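Local coordinates for protein endo-beta-1,4-glucanase (PDB 2JEN) that hydrolyses beta-1,4-glucosidic linkages in plant cell-wall glucans, acting as a family 12 endoglucanase and xyloglucanase, at residues K44-F49 and I92-H97; S106-R111 and K233-V238. The protein carries 1 engineered substitution. One frame throughout, in Å; residues are numbered along the deposited sequence.

Contact 1 of 2, residues K44-F49 and I92-H97. With GLC (alpha-D-glucopyranose), chain B; SO4 (sulfate ion), chain H.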
loop_
_atom_site.group_PDB
_atom_site.type_symbol
_atom_site.label_atom_id
_atom_site.label_comp_id
_atom_site.label_asym_id
_atom_site.label_seq_id
_atom_site.Cartn_x
_atom_site.Cartn_y
_atom_site.Cartn_z
ATOM N N LYS A 44 0.730 -12.401 -27.311
ATOM C CA LYS A 44 1.039 -10.990 -27.475
ATOM C C LYS A 44 0.222 -10.296 -28.584
ATOM O O LYS A 44 0.584 -9.211 -28.999
ATOM C CB LYS A 44 2.523 -10.686 -27.618
ATOM C CG LYS A 44 3.391 -11.154 -26.471
ATOM C CD LYS A 44 4.833 -10.753 -26.606
ATOM C CE LYS A 44 5.112 -9.287 -26.359
ATOM N NZ LYS A 44 6.560 -8.899 -26.470
ATOM N N LYS A 45 -0.914 -10.866 -28.957
ATOM C CA LYS A 45 -1.839 -10.179 -29.882
ATOM C C LYS A 45 -2.499 -8.988 -29.201
ATOM O O LYS A 45 -2.833 -8.006 -29.849
ATOM C CB LYS A 45 -2.928 -11.154 -30.340
ATOM C CG LYS A 45 -3.850 -10.611 -31.429
ATOM C CD LYS A 45 -4.950 -11.627 -31.740
ATOM C CE LYS A 45 -6.002 -11.009 -32.658
ATOM N NZ LYS A 45 -7.138 -11.922 -32.975
ATOM N N TYR A 46 -2.662 -9.087 -27.895
ATOM C CA TYR A 46 -3.296 -8.022 -27.107
ATOM C C TYR A 46 -2.441 -7.685 -25.925
ATOM O O TYR A 46 -1.644 -8.500 -25.456
ATOM C CB TYR A 46 -4.645 -8.488 -26.568
ATOM C CG TYR A 46 -5.586 -9.135 -27.560
ATOM C CD1 TYR A 46 -6.013 -8.481 -28.709
ATOM C CD2 TYR A 46 -6.083 -10.398 -27.321
ATOM C CE1 TYR A 46 -6.919 -9.092 -29.583
ATOM C CE2 TYR A 46 -6.959 -11.004 -28.178
ATOM C CZ TYR A 46 -7.380 -10.345 -29.303
ATOM O OH TYR A 46 -8.276 -10.959 -30.166
ATOM N N TYR A 47 -2.675 -6.504 -25.369
ATOM C CA TYR A 47 -2.230 -6.241 -23.980
ATOM C C TYR A 47 -3.216 -5.393 -23.268
ATOM O O TYR A 47 -3.860 -4.523 -23.849
ATOM C CB TYR A 47 -0.829 -5.606 -23.914
ATOM C CG TYR A 47 -0.614 -4.351 -24.741
ATOM C CD1 TYR A 47 -0.217 -4.426 -26.065
ATOM C CD2 TYR A 47 -0.764 -3.076 -24.178
ATOM C CE1 TYR A 47 0.014 -3.268 -26.790
ATOM C CE2 TYR A 47 -0.506 -1.925 -24.931
ATOM C CZ TYR A 47 -0.147 -2.033 -26.239
ATOM O OH TYR A 47 0.140 -0.892 -26.964
ATOM N N ILE A 48 -3.361 -5.664 -21.985
ATOM C CA ILE A 48 -4.044 -4.758 -21.079
ATOM C C ILE A 48 -3.026 -3.660 -20.771
ATOM O O ILE A 48 -1.866 -3.934 -20.497
ATOM C CB ILE A 48 -4.545 -5.451 -19.780
ATOM C CG1 ILE A 48 -5.205 -6.818 -20.070
ATOM C CG2 ILE A 48 -5.472 -4.529 -19.037
ATOM C CD1 ILE A 48 -5.625 -7.590 -18.834
ATOM N N PHE A 49 -3.496 -2.437 -20.804
ATOM C CA PHE A 49 -2.637 -1.257 -20.725
ATOM C C PHE A 49 -3.101 -0.310 -19.617
ATOM O O PHE A 49 -4.253 0.133 -19.601
ATOM C CB PHE A 49 -2.713 -0.534 -22.084
ATOM C CG PHE A 49 -1.770 0.638 -22.262
ATOM C CD1 PHE A 49 -0.489 0.646 -21.735
ATOM C CD2 PHE A 49 -2.162 1.699 -23.040
ATOM C CE1 PHE A 49 0.364 1.725 -21.955
ATOM C CE2 PHE A 49 -1.312 2.776 -23.228
ATOM C CZ PHE A 49 -0.063 2.784 -22.704
ATOM N N ILE A 92 -7.813 -2.651 -23.117
ATOM C CA ILE A 92 -7.127 -3.653 -23.921
ATOM C C ILE A 92 -6.816 -3.049 -25.274
ATOM O O ILE A 92 -7.693 -2.458 -25.890
ATOM C CB ILE A 92 -7.968 -4.927 -24.102
ATOM C CG1 ILE A 92 -8.381 -5.494 -22.754
ATOM C CG2 ILE A 92 -7.204 -5.937 -24.957
ATOM C CD1 ILE A 92 -9.481 -6.604 -22.856
ATOM N N VAL A 93 -5.592 -3.265 -25.754
ATOM C CA VAL A 93 -5.108 -2.764 -27.055
ATOM C C VAL A 93 -4.907 -3.950 -27.955
ATOM O O VAL A 93 -4.171 -4.874 -27.613
ATOM C CB VAL A 93 -3.795 -1.953 -26.905
ATOM C CG1 VAL A 93 -3.189 -1.560 -28.256
ATOM C CG2 VAL A 93 -4.028 -0.737 -26.035
ATOM N N SER A 94 -5.425 -3.869 -29.180
ATOM C CA SER A 94 -4.956 -4.631 -30.337
ATOM C C SER A 94 -4.448 -3.716 -31.411
ATOM O O SER A 94 -5.152 -2.790 -31.779
ATOM C CB SER A 94 -6.114 -5.473 -30.874
ATOM O OG SER A 94 -5.595 -6.388 -31.830
ATOM N N GLY A 95 -3.248 -3.954 -31.907
ATOM C CA GLY A 95 -2.645 -3.111 -32.907
ATOM C C GLY A 95 -1.666 -2.142 -32.341
ATOM O O GLY A 95 -0.795 -2.502 -31.539
ATOM N N TRP A 96 -1.782 -0.901 -32.792
ATOM C CA TRP A 96 -0.860 0.170 -32.453
ATOM C C TRP A 96 -1.357 1.009 -31.255
ATOM O O TRP A 96 -2.551 1.205 -31.075
ATOM C CB TRP A 96 -0.679 1.065 -33.700
ATOM C CG TRP A 96 0.015 2.366 -33.526
ATOM C CD1 TRP A 96 1.316 2.633 -33.769
ATOM C CD2 TRP A 96 -0.592 3.620 -33.162
ATOM N NE1 TRP A 96 1.590 3.947 -33.537
ATOM C CE2 TRP A 96 0.435 4.586 -33.156
ATOM C CE3 TRP A 96 -1.883 4.005 -32.788
ATOM C CZ2 TRP A 96 0.198 5.925 -32.856
ATOM C CZ3 TRP A 96 -2.119 5.309 -32.437
ATOM C CH2 TRP A 96 -1.088 6.260 -32.476
ATOM N N HIS A 97 -0.445 1.561 -30.452
ATOM C CA HIS A 97 -0.823 2.619 -29.513
ATOM C C HIS A 97 0.402 3.455 -29.163
ATOM O O HIS A 97 1.075 3.221 -28.166
ATOM C CB HIS A 97 -1.469 2.088 -28.236
ATOM C CG HIS A 97 -2.044 3.187 -27.404
ATOM N ND1 HIS A 97 -3.364 3.568 -27.513
ATOM C CD2 HIS A 97 -1.456 4.061 -26.552
ATOM C CE1 HIS A 97 -3.561 4.620 -26.732
ATOM N NE2 HIS A 97 -2.419 4.942 -26.138
HETATM C C1 GLC B . -5.874 9.184 -25.739
HETATM C C2 GLC B . -4.858 8.064 -25.639
HETATM C C3 GLC B . -3.564 8.567 -25.051
HETATM C C4 GLC B . -3.090 9.746 -25.899
HETATM C C5 GLC B . -4.183 10.828 -25.931
HETATM C C6 GLC B . -3.753 11.944 -26.894
HETATM O O2 GLC B . -5.339 6.937 -24.905
HETATM O O3 GLC B . -2.638 7.472 -24.952
HETATM O O4 GLC B . -1.934 10.333 -25.378
HETATM O O5 GLC B . -5.347 10.268 -26.507
HETATM O O6 GLC B . -3.437 13.124 -26.189
HETATM S S SO4 H . 8.482 -12.196 -26.704
HETATM O O1 SO4 H . 9.848 -12.736 -26.634
HETATM O O2 SO4 H . 8.489 -10.755 -26.429
HETATM O O3 SO4 H . 8.000 -12.401 -28.072
HETATM O O4 SO4 H . 7.555 -12.786 -25.782
HETATM O O HOH W 1 0.854 -1.509 -29.577
HETATM O O HOH W 2 1.729 1.769 -25.797
#

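Contact 2 of 2, residues S106-R111 and K233-V238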
loop_
_atom_site.group_PDB
_atom_site.type_symbol
_atom_site.label_atom_id
_atom_site.label_comp_id
_atom_site.label_asym_id
_atom_site.label_seq_id
_atom_site.Cartn_x
_atom_site.Cartn_y
_atom_site.Cartn_z
ATOM N N SER A 106 -2.316 -9.149 -34.860
ATOM C CA SER A 106 -3.536 -8.403 -34.655
ATOM C C SER A 106 -4.358 -8.247 -35.925
ATOM O O SER A 106 -5.555 -8.074 -35.883
ATOM C CB SER A 106 -3.204 -7.021 -34.082
ATOM O OG SER A 106 -2.366 -6.250 -34.925
ATOM N N GLY A 107 -3.677 -8.275 -37.055
ATOM C CA GLY A 107 -4.301 -7.957 -38.325
ATOM C C GLY A 107 -4.263 -6.489 -38.705
ATOM O O GLY A 107 -4.733 -6.105 -39.786
ATOM N N PHE A 108 -3.650 -5.648 -37.864
ATOM C CA PHE A 108 -3.472 -4.219 -38.162
ATOM C C PHE A 108 -2.066 -3.995 -38.666
ATOM O O PHE A 108 -1.129 -4.696 -38.256
ATOM C CB PHE A 108 -3.803 -3.376 -36.915
ATOM C CG PHE A 108 -5.186 -3.613 -36.425
ATOM C CD1 PHE A 108 -6.273 -3.261 -37.210
ATOM C CD2 PHE A 108 -5.435 -4.288 -35.233
ATOM C CE1 PHE A 108 -7.544 -3.553 -36.795
ATOM C CE2 PHE A 108 -6.693 -4.550 -34.811
ATOM C CZ PHE A 108 -7.771 -4.196 -35.619
ATOM N N PRO A 109 -1.876 -3.038 -39.583
ATOM C CA PRO A 109 -2.901 -2.136 -40.124
ATOM C C PRO A 109 -3.686 -2.768 -41.251
ATOM O O PRO A 109 -3.186 -3.681 -41.907
ATOM C CB PRO A 109 -2.065 -0.969 -40.661
ATOM C CG PRO A 109 -0.827 -1.623 -41.122
ATOM C CD PRO A 109 -0.551 -2.730 -40.128
ATOM N N THR A 110 -4.927 -2.319 -41.433
ATOM C CA THR A 110 -5.770 -2.757 -42.530
ATOM C C THR A 110 -6.381 -1.545 -43.211
ATOM O O THR A 110 -7.009 -0.703 -42.569
ATOM C CB THR A 110 -6.835 -3.785 -42.056
ATOM O OG1 THR A 110 -7.567 -4.323 -43.169
ATOM C CG2 THR A 110 -7.832 -3.271 -41.060
ATOM N N ARG A 111 -6.236 -1.485 -44.530
ATOM C CA ARG A 111 -6.707 -0.347 -45.278
ATOM C C ARG A 111 -8.208 -0.438 -45.472
ATOM O O ARG A 111 -8.734 -1.486 -45.805
ATOM C CB ARG A 111 -6.016 -0.244 -46.629
ATOM C CG ARG A 111 -5.894 1.199 -47.074
ATOM C CD ARG A 111 -5.247 1.402 -48.414
ATOM N NE ARG A 111 -4.685 2.753 -48.510
ATOM C CZ ARG A 111 -3.884 3.167 -49.487
ATOM N NH1 ARG A 111 -3.523 2.330 -50.466
ATOM N NH2 ARG A 111 -3.396 4.401 -49.459
ATOM N N LYS A 233 -7.572 5.451 -45.835
ATOM C CA LYS A 233 -6.975 5.377 -44.511
ATOM C C LYS A 233 -6.905 3.944 -43.998
ATOM O O LYS A 233 -7.625 3.040 -44.433
ATOM C CB LYS A 233 -7.688 6.316 -43.551
ATOM C CG LYS A 233 -7.379 7.756 -43.877
ATOM C CD LYS A 233 -8.277 8.665 -43.126
ATOM C CE LYS A 233 -7.842 10.101 -43.253
ATOM N NZ LYS A 233 -8.744 11.004 -42.474
ATOM N N TYR A 234 -5.993 3.768 -43.067
ATOM C CA TYR A 234 -5.757 2.481 -42.419
ATOM C C TYR A 234 -6.319 2.461 -41.021
ATOM O O TYR A 234 -6.131 3.419 -40.265
ATOM C CB TYR A 234 -4.241 2.232 -42.301
ATOM C CG TYR A 234 -3.588 1.962 -43.620
ATOM C CD1 TYR A 234 -3.098 3.006 -44.385
ATOM C CD2 TYR A 234 -3.461 0.669 -44.096
ATOM C CE1 TYR A 234 -2.502 2.751 -45.626
ATOM C CE2 TYR A 234 -2.889 0.418 -45.353
ATOM C CZ TYR A 234 -2.395 1.461 -46.074
ATOM O OH TYR A 234 -1.808 1.215 -47.311
ATOM N N VAL A 235 -6.971 1.348 -40.651
ATOM C CA VAL A 235 -7.251 1.101 -39.250
ATOM C C VAL A 235 -5.972 0.573 -38.591
ATOM O O VAL A 235 -5.381 -0.409 -39.037
ATOM C CB VAL A 235 -8.421 0.137 -39.056
ATOM C CG1 VAL A 235 -8.668 -0.140 -37.570
ATOM C CG2 VAL A 235 -9.696 0.631 -39.786
ATOM N N SER A 236 -5.523 1.270 -37.551
ATOM C CA SER A 236 -4.270 0.985 -36.866
ATOM C C SER A 236 -4.448 0.200 -35.564
ATOM O O SER A 236 -3.535 -0.484 -35.144
ATOM C CB SER A 236 -3.556 2.282 -36.537
ATOM O OG SER A 236 -3.401 3.058 -37.695
ATOM N N SER A 237 -5.608 0.327 -34.946
ATOM C CA SER A 237 -5.838 -0.160 -33.576
ATOM C C SER A 237 -7.307 -0.348 -33.342
ATOM O O SER A 237 -8.107 0.471 -33.799
ATOM C CB SER A 237 -5.275 0.936 -32.630
ATOM O OG SER A 237 -5.443 0.653 -31.271
ATOM N N VAL A 238 -7.671 -1.370 -32.545
ATOM C CA VAL A 238 -8.958 -1.459 -31.879
ATOM C C VAL A 238 -8.654 -1.685 -30.413
ATOM O O VAL A 238 -7.962 -2.646 -30.053
ATOM C CB VAL A 238 -9.847 -2.581 -32.429
ATOM C CG1 VAL A 238 -11.098 -2.760 -31.603
ATOM C CG2 VAL A 238 -10.181 -2.310 -33.912
#

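Contact 1 of 2, residues K44-F49 and I92-H97
Y47 lies beside V93 on the same face of an antiparallel strand pair, and their backbones are joined by Y47 N to V93 O (3.2 Å) and V93 N to Y47 O (2.9 Å). Beyond CB, CG stands between the backbone N and the carbonyl carbon (chi1 53°), and from there the ring leans toward strand 92-95. Further out, CE1 and CE2 lie beneath V93 CB, a CH-pi contact 3.9 Å from the ring centroid, and CZ meets V93 CG1 at 3.7 Å. The tip, OH, reaches H97 CB at 3.6 Å and bonds a water that donates to G95 O. Tyrosine suits the place because its flat ring accepts the branched valine while its hydroxyl serves this water. An alanine here would probably leave V93 without its aromatic floor and the water without one of its anchors. F49 turns its ring edge toward the face of H97, with planes at 64°; H97 NE2 donates to glucose O3 (2.8 Å) and its ND1 is bonded to E239. On the other face, I48 and I92 pack against strand 72-79, inside the sandwich. Strand 46-49 lies between strands 38-41 and 91-95, and the latter pairs onward with 234-244.

Contact 2 of 2, residues S106-R111 and K233-V238
The ring of F108 lies like a lid over the bulged backbone of strand 234-238, with S237 N over one face and S236 O against F108 CB. The two neighbouring atoms at its far end, CE1 and CZ, rest on the methyl bumps V235 CG1 (3.7 Å) and V238 CG2 (3.5 Å), both on the same side of the ring as S237 N. A chi1 of -58° puts CG anti to the carbonyl carbon, and from there the ring extends over the bulge. A long, flat phenylalanine suits the place because one ring spans from the backbone of the bulge to both valine methyls.

The next residue, P109, follows a cis peptide bond, and its CA sits 3.2 Å from V235 O. The chain then joins the sheet: T110 N donates to V235 O (3.1 Å) and V235 N to T110 O (2.8 Å). The beta-branched side chains of T110 and V235 lie side by side, pointing the same way, with T110 CG2 4.0 Å from V235 CB. On the opposite face the R111 chain, extended from CG to NE, runs over the Y234 ring. CG stands 3.7 Å from the ring centroid in a CH-pi contact, and the guanidinium lies nearly parallel to the ring, 15° apart, with Y234 OH over its face. R111 NE bonds T232 O, which probably helps to hold the chain across the tyrosine.

F108, T110, V235 and V238 face inward, where V258, V260 and I118 of the other sheet meet them. S236 and S237 both face W139, forming a classic beta bulge. Such a short strand locked onto a long, bulged one, with apolar side chains wedged between two sheets, belongs to the beta-jelly-roll sandwich of glycoside hydrolase family 12.

How the contacts relate
Contact 1 comes first along the chain and closes before contact 2 opens; their centres lie about 12 Å apart. Strands 91-95 and 110-111 follow each other in sequence, and both pair antiparallel with the long strand 234-244 in one mixed sheet. The two contacts meet directly: S94 N lies 2.9 Å from V238 O and W96 N 3.0 Å from S236 O, both probable hydrogen bonds. Strand 234-244 is thus the shared partner that ties them together. Contact 1 reaches the glycan pocket through H97, whereas contact 2 lies further from the sugars, the side chain of S237 being about 9 Å from a bound glucose.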